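Local coordinates for hypothetical protein, similar to alpha-acetolactate decarboxylase (Staphylococcus aureus subsp. aureus, PDB 1XV2) that probably catalyses the zinc-dependent decarboxylation of alpha-acetolactate to acetoin, as alpha-acetolactate decarboxylases do, at residues 7-17 with 73-81; 148-158 with 186-196. All blocks are in the same frame, centred on the assembly; numbering follows the deposited sequence.

Interaction 1: 7-17 with 73-81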
loop_
_atom_site.group_PDB
_atom_site.type_symbol
_atom_site.label_atom_id
_atom_site.label_comp_id
_atom_site.label_asym_id
_atom_site.label_seq_id
_atom_site.Cartn_x
_atom_site.Cartn_y
_atom_site.Cartn_z
ATOM N N VAL A 7 8.025 10.387 -5.010
ATOM C CA VAL A 7 6.863 9.508 -5.051
ATOM C C VAL A 7 7.059 8.290 -5.934
ATOM O O VAL A 7 7.533 8.396 -7.063
ATOM C CB VAL A 7 5.611 10.261 -5.564
ATOM C CG1 VAL A 7 4.417 9.319 -5.620
ATOM C CG2 VAL A 7 5.310 11.441 -4.663
ATOM N N LEU A 8 6.694 7.129 -5.406
ATOM C CA LEU A 8 6.785 5.887 -6.159
ATOM C C LEU A 8 5.367 5.575 -6.617
ATOM O O LEU A 8 4.459 5.467 -5.798
ATOM C CB LEU A 8 7.305 4.750 -5.277
ATOM C CG LEU A 8 7.208 3.346 -5.882
ATOM C CD1 LEU A 8 7.851 3.329 -7.254
ATOM C CD2 LEU A 8 7.888 2.345 -4.963
ATOM N N TYR A 9 5.182 5.436 -7.922
ATOM C CA TYR A 9 3.866 5.146 -8.478
ATOM C C TYR A 9 3.726 3.680 -8.856
ATOM O O TYR A 9 4.590 3.113 -9.523
ATOM C CB TYR A 9 3.618 5.998 -9.723
ATOM C CG TYR A 9 2.256 5.790 -10.351
ATOM C CD1 TYR A 9 1.134 6.475 -9.876
ATOM C CD2 TYR A 9 2.092 4.923 -11.433
ATOM C CE1 TYR A 9 -0.119 6.305 -10.470
ATOM C CE2 TYR A 9 0.845 4.745 -12.034
ATOM C CZ TYR A 9 -0.253 5.442 -11.548
ATOM O OH TYR A 9 -1.481 5.290 -12.153
ATOM N N GLN A 10 2.628 3.065 -8.437
ATOM C CA GLN A 10 2.399 1.673 -8.772
ATOM C C GLN A 10 0.984 1.463 -9.297
ATOM O O GLN A 10 0.008 1.938 -8.712
ATOM C CB GLN A 10 2.657 0.773 -7.556
ATOM C CG GLN A 10 2.562 -0.718 -7.863
ATOM C CD GLN A 10 3.177 -1.600 -6.782
ATOM O OE1 GLN A 10 4.390 -1.816 -6.753
ATOM N NE2 GLN A 10 2.340 -2.109 -5.887
ATOM N N HIS A 11 0.886 0.774 -10.426
ATOM C CA HIS A 11 -0.406 0.472 -11.022
ATOM C C HIS A 11 -0.631 -1.014 -10.801
ATOM O O HIS A 11 0.129 -1.845 -11.302
ATOM C CB HIS A 11 -0.413 0.774 -12.521
ATOM C CG HIS A 11 -1.672 0.342 -13.208
ATOM N ND1 HIS A 11 -2.860 1.032 -13.090
ATOM C CD2 HIS A 11 -1.944 -0.750 -13.962
ATOM C CE1 HIS A 11 -3.809 0.382 -13.740
ATOM N NE2 HIS A 11 -3.280 -0.702 -14.277
ATOM N N GLY A 12 -1.675 -1.348 -10.049
ATOM C CA GLY A 12 -1.944 -2.744 -9.763
ATOM C C GLY A 12 -0.954 -3.199 -8.712
ATOM O O GLY A 12 -0.146 -2.396 -8.235
ATOM N N THR A 13 -1.001 -4.476 -8.348
ATOM C CA THR A 13 -0.096 -5.004 -7.331
ATOM C C THR A 13 0.494 -6.352 -7.736
ATOM O O THR A 13 -0.017 -7.023 -8.630
ATOM C CB THR A 13 -0.822 -5.171 -5.981
ATOM O OG1 THR A 13 -1.886 -6.117 -6.129
ATOM C CG2 THR A 13 -1.408 -3.848 -5.520
ATOM N N LEU A 14 1.573 -6.746 -7.072
ATOM C CA LEU A 14 2.219 -8.016 -7.375
ATOM C C LEU A 14 1.361 -9.197 -6.934
ATOM O O LEU A 14 1.255 -10.194 -7.642
ATOM C CB LEU A 14 3.585 -8.090 -6.694
ATOM C CG LEU A 14 4.365 -9.390 -6.906
ATOM C CD1 LEU A 14 4.566 -9.631 -8.392
ATOM C CD2 LEU A 14 5.696 -9.306 -6.184
ATOM N N GLY A 15 0.745 -9.074 -5.764
ATOM C CA GLY A 15 -0.091 -10.145 -5.253
ATOM C C GLY A 15 -1.292 -10.467 -6.126
ATOM O O GLY A 15 -1.640 -11.632 -6.293
ATOM N N THR A 16 -1.933 -9.439 -6.675
ATOM C CA THR A 16 -3.096 -9.629 -7.532
ATOM C C THR A 16 -2.664 -10.167 -8.897
ATOM O O THR A 16 -3.400 -10.918 -9.538
ATOM C CB THR A 16 -3.878 -8.303 -7.717
ATOM O OG1 THR A 16 -4.436 -7.899 -6.458
ATOM C CG2 THR A 16 -5.002 -8.475 -8.729
ATOM N N LEU A 17 -1.474 -9.777 -9.346
ATOM C CA LEU A 17 -0.966 -10.272 -10.619
ATOM C C LEU A 17 -0.732 -11.770 -10.422
ATOM O O LEU A 17 -1.179 -12.587 -11.226
ATOM C CB LEU A 17 0.356 -9.584 -10.987
ATOM C CG LEU A 17 0.885 -9.852 -12.403
ATOM C CD1 LEU A 17 0.079 -9.033 -13.400
ATOM C CD2 LEU A 17 2.367 -9.485 -12.495
ATOM N N LYS A 73 -0.849 -2.337 -23.270
ATOM C CA LYS A 73 -1.425 -2.306 -21.929
ATOM C C LYS A 73 -0.602 -3.122 -20.928
ATOM O O LYS A 73 0.077 -4.076 -21.304
ATOM C CB LYS A 73 -2.868 -2.821 -21.969
ATOM C CG LYS A 73 -3.833 -1.878 -22.681
ATOM C CD LYS A 73 -5.267 -2.388 -22.657
ATOM C CE LYS A 73 -5.434 -3.648 -23.500
ATOM N NZ LYS A 73 -6.861 -4.097 -23.574
ATOM N N VAL A 74 -0.667 -2.734 -19.658
ATOM C CA VAL A 74 0.064 -3.422 -18.595
ATOM C C VAL A 74 -0.866 -3.756 -17.428
ATOM O O VAL A 74 -1.755 -2.980 -17.090
ATOM C CB VAL A 74 1.230 -2.552 -18.065
ATOM C CG1 VAL A 74 2.166 -2.192 -19.205
ATOM C CG2 VAL A 74 0.691 -1.293 -17.410
ATOM N N PRO A 75 -0.676 -4.930 -16.807
ATOM C CA PRO A 75 -1.499 -5.364 -15.674
ATOM C C PRO A 75 -0.873 -4.986 -14.333
ATOM O O PRO A 75 -1.558 -4.943 -13.309
ATOM C CB PRO A 75 -1.560 -6.869 -15.870
ATOM C CG PRO A 75 -0.169 -7.166 -16.327
ATOM C CD PRO A 75 0.116 -6.058 -17.332
ATOM N N TYR A 76 0.433 -4.719 -14.355
ATOM C CA TYR A 76 1.188 -4.348 -13.161
ATOM C C TYR A 76 2.450 -3.577 -13.530
ATOM O O TYR A 76 3.250 -4.034 -14.341
ATOM C CB TYR A 76 1.573 -5.598 -12.362
ATOM C CG TYR A 76 2.401 -5.299 -11.127
ATOM C CD1 TYR A 76 2.024 -4.290 -10.241
ATOM C CD2 TYR A 76 3.551 -6.031 -10.839
ATOM C CE1 TYR A 76 2.771 -4.015 -9.100
ATOM C CE2 TYR A 76 4.306 -5.767 -9.695
ATOM C CZ TYR A 76 3.910 -4.757 -8.833
ATOM O OH TYR A 76 4.649 -4.482 -7.701
ATOM N N ALA A 77 2.631 -2.411 -12.922
ATOM C CA ALA A 77 3.791 -1.578 -13.210
ATOM C C ALA A 77 4.187 -0.692 -12.034
ATOM O O ALA A 77 3.341 -0.269 -11.252
ATOM C CB ALA A 77 3.503 -0.704 -14.425
ATOM N N SER A 78 5.485 -0.420 -11.923
ATOM C CA SER A 78 6.026 0.444 -10.880
ATOM C C SER A 78 6.920 1.446 -11.595
ATOM O O SER A 78 7.773 1.053 -12.395
ATOM C CB SER A 78 6.854 -0.367 -9.882
ATOM O OG SER A 78 6.063 -1.361 -9.255
ATOM N N ILE A 79 6.733 2.734 -11.320
ATOM C CA ILE A 79 7.536 3.752 -11.991
ATOM C C ILE A 79 7.772 4.989 -11.127
ATOM O O ILE A 79 7.051 5.239 -10.166
ATOM C CB ILE A 79 6.862 4.181 -13.313
ATOM C CG1 ILE A 79 7.899 4.777 -14.264
ATOM C CG2 ILE A 79 5.764 5.205 -13.029
ATOM C CD1 ILE A 79 7.370 5.020 -15.672
ATOM N N THR A 80 8.792 5.764 -11.478
ATOM C CA THR A 80 9.107 6.966 -10.722
ATOM C C THR A 80 9.909 7.969 -11.536
ATOM O O THR A 80 10.537 7.615 -12.536
ATOM C CB THR A 80 9.931 6.625 -9.463
ATOM O OG1 THR A 80 10.091 7.801 -8.659
ATOM C CG2 THR A 80 11.312 6.107 -9.859
ATOM N N ASN A 81 9.852 9.228 -11.115
ATOM C CA ASN A 81 10.627 10.292 -11.743
ATOM C C ASN A 81 11.912 10.207 -10.938
ATOM O O ASN A 81 12.039 10.836 -9.888
ATOM C CB ASN A 81 9.971 11.657 -11.530
ATOM C CG ASN A 81 8.690 11.814 -12.313
ATOM O OD1 ASN A 81 8.669 11.632 -13.533
ATOM N ND2 ASN A 81 7.608 12.159 -11.618
HETATM O O HOH W 1 7.805 10.080 -8.885
#
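Gln-10 OE1 accepts a hydrogen bond from the hydroxyl of Ser-78, 3.0 Å from its OG, and meets Tyr-76 OH at 2.8 Å in a weak bond. The Ser-78 donor sits only 17° out of the amide plane. NE2 of the same amide bonds to Val-170 O and Gln-210 OE1, so both ends of the group are engaged and its rotation should be fixed. Tyr-76 CG stands anti to its backbone N (chi1 178°), which swings the ring over the bend at 12-14: the Leu-14 N and Thr-13 C atoms lie over one face, toward the rim, while Gln-10 CD lies at the edge in the ring plane. Beside it, Leu-17 CD1 presses on Pro-75 CG at 3.5 Å, tighter than usual. The strands 7-11 and 77-80 run antiparallel, held by paired backbone bonds between Tyr-9 and Ile-79 (Ile-79 N to Tyr-9 O, 2.8 Å) and between His-11 and Ala-77. At the far end Thr-80 OG1 donates to Val-7 O from above the carbonyl plane. Backbone pairing and a buried, doubly held amide together probably help order the Tyr-76 ring, whose side chain lies about 7 Å from the zinc ion.

Interaction 2: 148-158 with 186-196. With ZN (zinc ion), chain E.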
loop_
_atom_site.group_PDB
_atom_site.type_symbol
_atom_site.label_atom_id
_atom_site.label_comp_id
_atom_site.label_asym_id
_atom_site.label_seq_id
_atom_site.Cartn_x
_atom_site.Cartn_y
_atom_site.Cartn_z
ATOM N N GLU A 148 15.355 -18.479 -19.463
ATOM C CA GLU A 148 16.360 -17.700 -18.754
ATOM C C GLU A 148 17.581 -17.569 -19.650
ATOM O O GLU A 148 17.955 -18.514 -20.343
ATOM C CB GLU A 148 16.730 -18.389 -17.434
ATOM C CG GLU A 148 15.646 -18.293 -16.351
ATOM C CD GLU A 148 15.930 -19.174 -15.135
ATOM O OE1 GLU A 148 17.111 -19.298 -14.743
ATOM O OE2 GLU A 148 14.967 -19.734 -14.562
ATOM N N GLU A 149 18.189 -16.391 -19.649
ATOM C CA GLU A 149 19.361 -16.144 -20.473
ATOM C C GLU A 149 20.431 -15.458 -19.633
ATOM O O GLU A 149 20.140 -14.546 -18.853
ATOM C CB GLU A 149 18.994 -15.262 -21.674
ATOM C CG GLU A 149 19.674 -15.671 -22.981
ATOM C CD GLU A 149 19.462 -14.660 -24.103
ATOM O OE1 GLU A 149 18.301 -14.256 -24.337
ATOM O OE2 GLU A 149 20.457 -14.271 -24.756
ATOM N N LYS A 150 21.669 -15.908 -19.799
ATOM C CA LYS A 150 22.795 -15.354 -19.063
ATOM C C LYS A 150 23.802 -14.730 -20.016
ATOM O O LYS A 150 23.937 -15.163 -21.160
ATOM C CB LYS A 150 23.490 -16.454 -18.259
ATOM C CG LYS A 150 22.560 -17.273 -17.378
ATOM C CD LYS A 150 23.328 -18.357 -16.636
ATOM C CE LYS A 150 22.390 -19.294 -15.888
ATOM N NZ LYS A 150 23.136 -20.433 -15.278
ATOM N N ARG A 151 24.504 -13.710 -19.536
ATOM C CA ARG A 151 25.524 -13.039 -20.330
ATOM C C ARG A 151 26.726 -12.775 -19.432
ATOM O O ARG A 151 26.624 -12.873 -18.209
ATOM C CB ARG A 151 24.992 -11.716 -20.894
ATOM C CG ARG A 151 23.880 -11.868 -21.921
ATOM C CD ARG A 151 24.355 -12.613 -23.161
ATOM N NE ARG A 151 23.299 -12.697 -24.168
ATOM C CZ ARG A 151 22.897 -11.682 -24.930
ATOM N NH1 ARG A 151 23.467 -10.485 -24.816
ATOM N NH2 ARG A 151 21.908 -11.859 -25.797
ATOM N N GLN A 152 27.860 -12.444 -20.040
ATOM C CA GLN A 152 29.083 -12.170 -19.290
ATOM C C GLN A 152 29.756 -10.909 -19.821
ATOM O O GLN A 152 29.779 -10.670 -21.030
ATOM C CB GLN A 152 30.055 -13.348 -19.419
ATOM C CG GLN A 152 29.473 -14.692 -19.017
ATOM C CD GLN A 152 30.396 -15.852 -19.356
ATOM O OE1 GLN A 152 30.075 -17.014 -19.099
ATOM N NE2 GLN A 152 31.550 -15.540 -19.938
ATOM N N ASP A 153 30.304 -10.106 -18.916
ATOM C CA ASP A 153 30.995 -8.879 -19.300
ATOM C C ASP A 153 30.129 -8.058 -20.244
ATOM O O ASP A 153 30.528 -7.743 -21.366
ATOM C CB ASP A 153 32.322 -9.230 -19.973
ATOM C CG ASP A 153 33.178 -10.146 -19.114
ATOM O OD1 ASP A 153 33.541 -9.739 -17.988
ATOM O OD2 ASP A 153 33.479 -11.274 -19.565
ATOM N N ILE A 154 28.936 -7.720 -19.773
ATOM C CA ILE A 154 27.986 -6.957 -20.562
ATOM C C ILE A 154 27.782 -5.587 -19.924
ATOM O O ILE A 154 27.811 -5.446 -18.698
ATOM C CB ILE A 154 26.633 -7.707 -20.637
ATOM C CG1 ILE A 154 25.689 -7.020 -21.621
ATOM C CG2 ILE A 154 26.003 -7.774 -19.254
ATOM C CD1 ILE A 154 24.420 -7.812 -21.886
ATOM N N ARG A 155 27.583 -4.577 -20.761
ATOM C CA ARG A 155 27.368 -3.226 -20.272
ATOM C C ARG A 155 25.886 -2.873 -20.406
ATOM O O ARG A 155 25.280 -3.056 -21.466
ATOM C CB ARG A 155 28.236 -2.245 -21.064
ATOM C CG ARG A 155 28.250 -0.831 -20.518
ATOM C CD ARG A 155 29.245 0.024 -21.285
ATOM N NE ARG A 155 29.073 1.448 -21.011
ATOM C CZ ARG A 155 29.701 2.418 -21.671
ATOM N NH1 ARG A 155 30.550 2.117 -22.647
ATOM N NH2 ARG A 155 29.474 3.689 -21.361
ATOM N N GLY A 156 25.303 -2.383 -19.317
ATOM C CA GLY A 156 23.899 -2.025 -19.331
ATOM C C GLY A 156 23.472 -1.382 -18.028
ATOM O O GLY A 156 24.303 -0.895 -17.260
ATOM N N ALA A 157 22.170 -1.388 -17.770
ATOM C CA ALA A 157 21.650 -0.786 -16.557
ATOM C C ALA A 157 20.577 -1.634 -15.902
ATOM O O ALA A 157 19.737 -2.234 -16.576
ATOM C CB ALA A 157 21.092 0.601 -16.864
ATOM N N ILE A 158 20.626 -1.684 -14.577
ATOM C CA ILE A 158 19.641 -2.405 -13.791
ATOM C C ILE A 158 18.802 -1.327 -13.127
ATOM O O ILE A 158 19.342 -0.358 -12.599
ATOM C CB ILE A 158 20.277 -3.236 -12.653
ATOM C CG1 ILE A 158 21.049 -4.431 -13.216
ATOM C CG2 ILE A 158 19.192 -3.688 -11.684
ATOM C CD1 ILE A 158 21.710 -5.281 -12.143
ATOM N N TYR A 186 19.177 -7.140 -25.253
ATOM C CA TYR A 186 19.082 -8.187 -24.242
ATOM C C TYR A 186 18.601 -7.591 -22.927
ATOM O O TYR A 186 19.003 -6.491 -22.559
ATOM C CB TYR A 186 20.461 -8.827 -24.037
ATOM C CG TYR A 186 20.595 -9.640 -22.766
ATOM C CD1 TYR A 186 20.195 -10.976 -22.721
ATOM C CD2 TYR A 186 21.105 -9.066 -21.602
ATOM C CE1 TYR A 186 20.303 -11.724 -21.545
ATOM C CE2 TYR A 186 21.215 -9.804 -20.419
ATOM C CZ TYR A 186 20.813 -11.130 -20.401
ATOM O OH TYR A 186 20.936 -11.867 -19.246
ATOM N N GLY A 187 17.751 -8.321 -22.216
ATOM C CA GLY A 187 17.262 -7.822 -20.945
ATOM C C GLY A 187 16.208 -8.710 -20.321
ATOM O O GLY A 187 15.851 -9.747 -20.878
ATOM N N GLY A 188 15.710 -8.299 -19.157
ATOM C CA GLY A 188 14.689 -9.071 -18.476
ATOM C C GLY A 188 14.648 -8.827 -16.978
ATOM O O GLY A 188 15.184 -7.839 -16.478
ATOM N N HIS A 189 13.984 -9.735 -16.270
ATOM C CA HIS A 189 13.852 -9.678 -14.818
ATOM C C HIS A 189 15.119 -10.325 -14.251
ATOM O O HIS A 189 15.381 -11.498 -14.508
ATOM C CB HIS A 189 12.613 -10.472 -14.394
ATOM C CG HIS A 189 12.431 -10.582 -12.912
ATOM N ND1 HIS A 189 11.733 -9.650 -12.174
ATOM C CD2 HIS A 189 12.830 -11.533 -12.034
ATOM C CE1 HIS A 189 11.703 -10.025 -10.908
ATOM N NE2 HIS A 189 12.364 -11.165 -10.796
ATOM N N VAL A 190 15.900 -9.560 -13.492
ATOM C CA VAL A 190 17.154 -10.061 -12.929
ATOM C C VAL A 190 16.979 -11.111 -11.832
ATOM O O VAL A 190 16.269 -10.888 -10.849
ATOM C CB VAL A 190 18.006 -8.901 -12.359
ATOM C CG1 VAL A 190 19.286 -9.449 -11.719
ATOM C CG2 VAL A 190 18.354 -7.924 -13.473
ATOM N N LEU A 191 17.637 -12.253 -12.016
ATOM C CA LEU A 191 17.596 -13.351 -11.053
ATOM C C LEU A 191 18.916 -13.389 -10.298
ATOM O O LEU A 191 18.972 -13.800 -9.141
ATOM C CB LEU A 191 17.395 -14.693 -11.764
ATOM C CG LEU A 191 16.071 -14.926 -12.491
ATOM C CD1 LEU A 191 16.083 -16.310 -13.135
ATOM C CD2 LEU A 191 14.918 -14.802 -11.504
ATOM N N ASP A 192 19.979 -12.956 -10.965
ATOM C CA ASP A 192 21.303 -12.945 -10.359
ATOM C C ASP A 192 22.245 -12.118 -11.227
ATOM O O ASP A 192 21.996 -11.931 -12.423
ATOM C CB ASP A 192 21.813 -14.386 -10.221
ATOM C CG ASP A 192 23.146 -14.481 -9.497
ATOM O OD1 ASP A 192 23.436 -13.627 -8.632
ATOM O OD2 ASP A 192 23.901 -15.433 -9.784
ATOM N N PHE A 193 23.314 -11.609 -10.619
ATOM C CA PHE A 193 24.292 -10.815 -11.349
ATOM C C PHE A 193 25.559 -10.576 -10.538
ATOM O O PHE A 193 25.587 -10.759 -9.319
ATOM C CB PHE A 193 23.683 -9.466 -11.762
ATOM C CG PHE A 193 23.446 -8.529 -10.614
ATOM C CD1 PHE A 193 24.380 -7.544 -10.298
ATOM C CD2 PHE A 193 22.300 -8.638 -9.835
ATOM C CE1 PHE A 193 24.171 -6.683 -9.222
ATOM C CE2 PHE A 193 22.084 -7.781 -8.756
ATOM C CZ PHE A 193 23.021 -6.803 -8.448
ATOM N N GLU A 194 26.612 -10.176 -11.240
ATOM C CA GLU A 194 27.888 -9.871 -10.614
ATOM C C GLU A 194 28.420 -8.610 -11.282
ATOM O O GLU A 194 28.623 -8.582 -12.498
ATOM C CB GLU A 194 28.869 -11.030 -10.806
ATOM C CG GLU A 194 30.279 -10.732 -10.317
ATOM C CD GLU A 194 31.171 -11.964 -10.316
ATOM O OE1 GLU A 194 31.284 -12.618 -11.376
ATOM O OE2 GLU A 194 31.761 -12.274 -9.256
ATOM N N VAL A 195 28.632 -7.562 -10.493
ATOM C CA VAL A 195 29.130 -6.307 -11.039
ATOM C C VAL A 195 30.638 -6.313 -11.257
ATOM O O VAL A 195 31.388 -6.895 -10.474
ATOM C CB VAL A 195 28.787 -5.119 -10.116
ATOM C CG1 VAL A 195 27.277 -4.976 -9.993
ATOM C CG2 VAL A 195 29.425 -5.323 -8.743
ATOM N N ASP A 196 31.075 -5.685 -12.344
ATOM C CA ASP A 196 32.498 -5.574 -12.631
ATOM C C ASP A 196 32.856 -4.179 -12.149
ATOM O O ASP A 196 33.613 -4.005 -11.197
ATOM C CB ASP A 196 32.776 -5.678 -14.133
ATOM C CG ASP A 196 34.264 -5.630 -14.451
ATOM O OD1 ASP A 196 34.983 -4.813 -13.840
ATOM O OD2 ASP A 196 34.717 -6.405 -15.316
HETATM ZN ZN ZN E . 9.849 -8.443 -12.739
HETATM O O HOH W 2 33.241 -7.420 -17.187
HETATM O O HOH W 3 8.809 -10.010 -14.276
HETATM O O HOH W 4 7.939 -9.811 -11.864
HETATM O O HOH W 5 7.501 -8.086 -13.446
#
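Tyr-186 OH donates a hydrogen bond to Glu-149 O, 2.8 Å away, approaching from 51° above the carbonyl plane. The phenol ring is the tightly packed centre of the contact. Arg-151 CG sits over the middle of one face, 3.5 Å from the ring centroid, in a CH-pi contact. A bend at chi2 (-63°) then folds the chain back along the ring, and the guanidinium lies flat on it with the planes 29° apart. Arg-151 NH2 reaches Glu-149 OE2 at 3.0 Å in a salt bridge, on the syn side of the carboxylate, and NE adds a weak bond to the same oxygen; this grip should hold the guanidinium against the ring. Glu-149 CB touches the ring edge, its carboxylate turned steeply to the ring, and Ile-154 CD1 meets Tyr-186 CD2 at 3.6 Å. Deeper in, Ile-158 CD1 stands almost squarely over the Phe-193 ring, 3.9 Å from its centroid. Both ends of the contact, by contrast, are open to solvent. At one, exposed Glu-148 lays its carboxylate, which has its stronger partner in His-125, across Leu-191 CD1. At the other, exposed Asp-153 meets Asp-196 through water 2, which donates to OD1 of the first and OD2 of the second, 4.4 Å apart, and probably eases the repulsion of like charges. The two segments share no backbone ladder; strand 120-127 pairs with both, and a G1 bulge at Asp-153 and Ile-154 and a classic bulge at Leu-191 and Asp-192 accompany their corners. On 186-196, His-189 ND1 binds zinc at 2.3 Å together with His-176, His-178 and three waters. A three-histidine zinc site carried on neighbouring strands of a curled antiparallel sheet fits the alpha-acetolactate decarboxylase fold.

In the fold
Interaction 1 is core and interaction 2 only partly buried; their centres lie 23 Å apart on opposite sides of the chain's centre, though their nearest atoms come within about 8 Å. They belong to different sheets: 7-17 with 73-81 joins neighbouring strands in the seven-stranded mixed sheet, whereas 148-158 and 186-196 meet through side chains within the curled antiparallel sheet. The chemistry follows: backbone bonds and a shared amide dominate the first, a guanidinium stacked on a tyrosine ring, an ion pair and a water bridge between acids the second. Zinc lies between the two regions, bound by a histidine of interaction 2, with the tyrosine side chain of interaction 1 about 7 Å away.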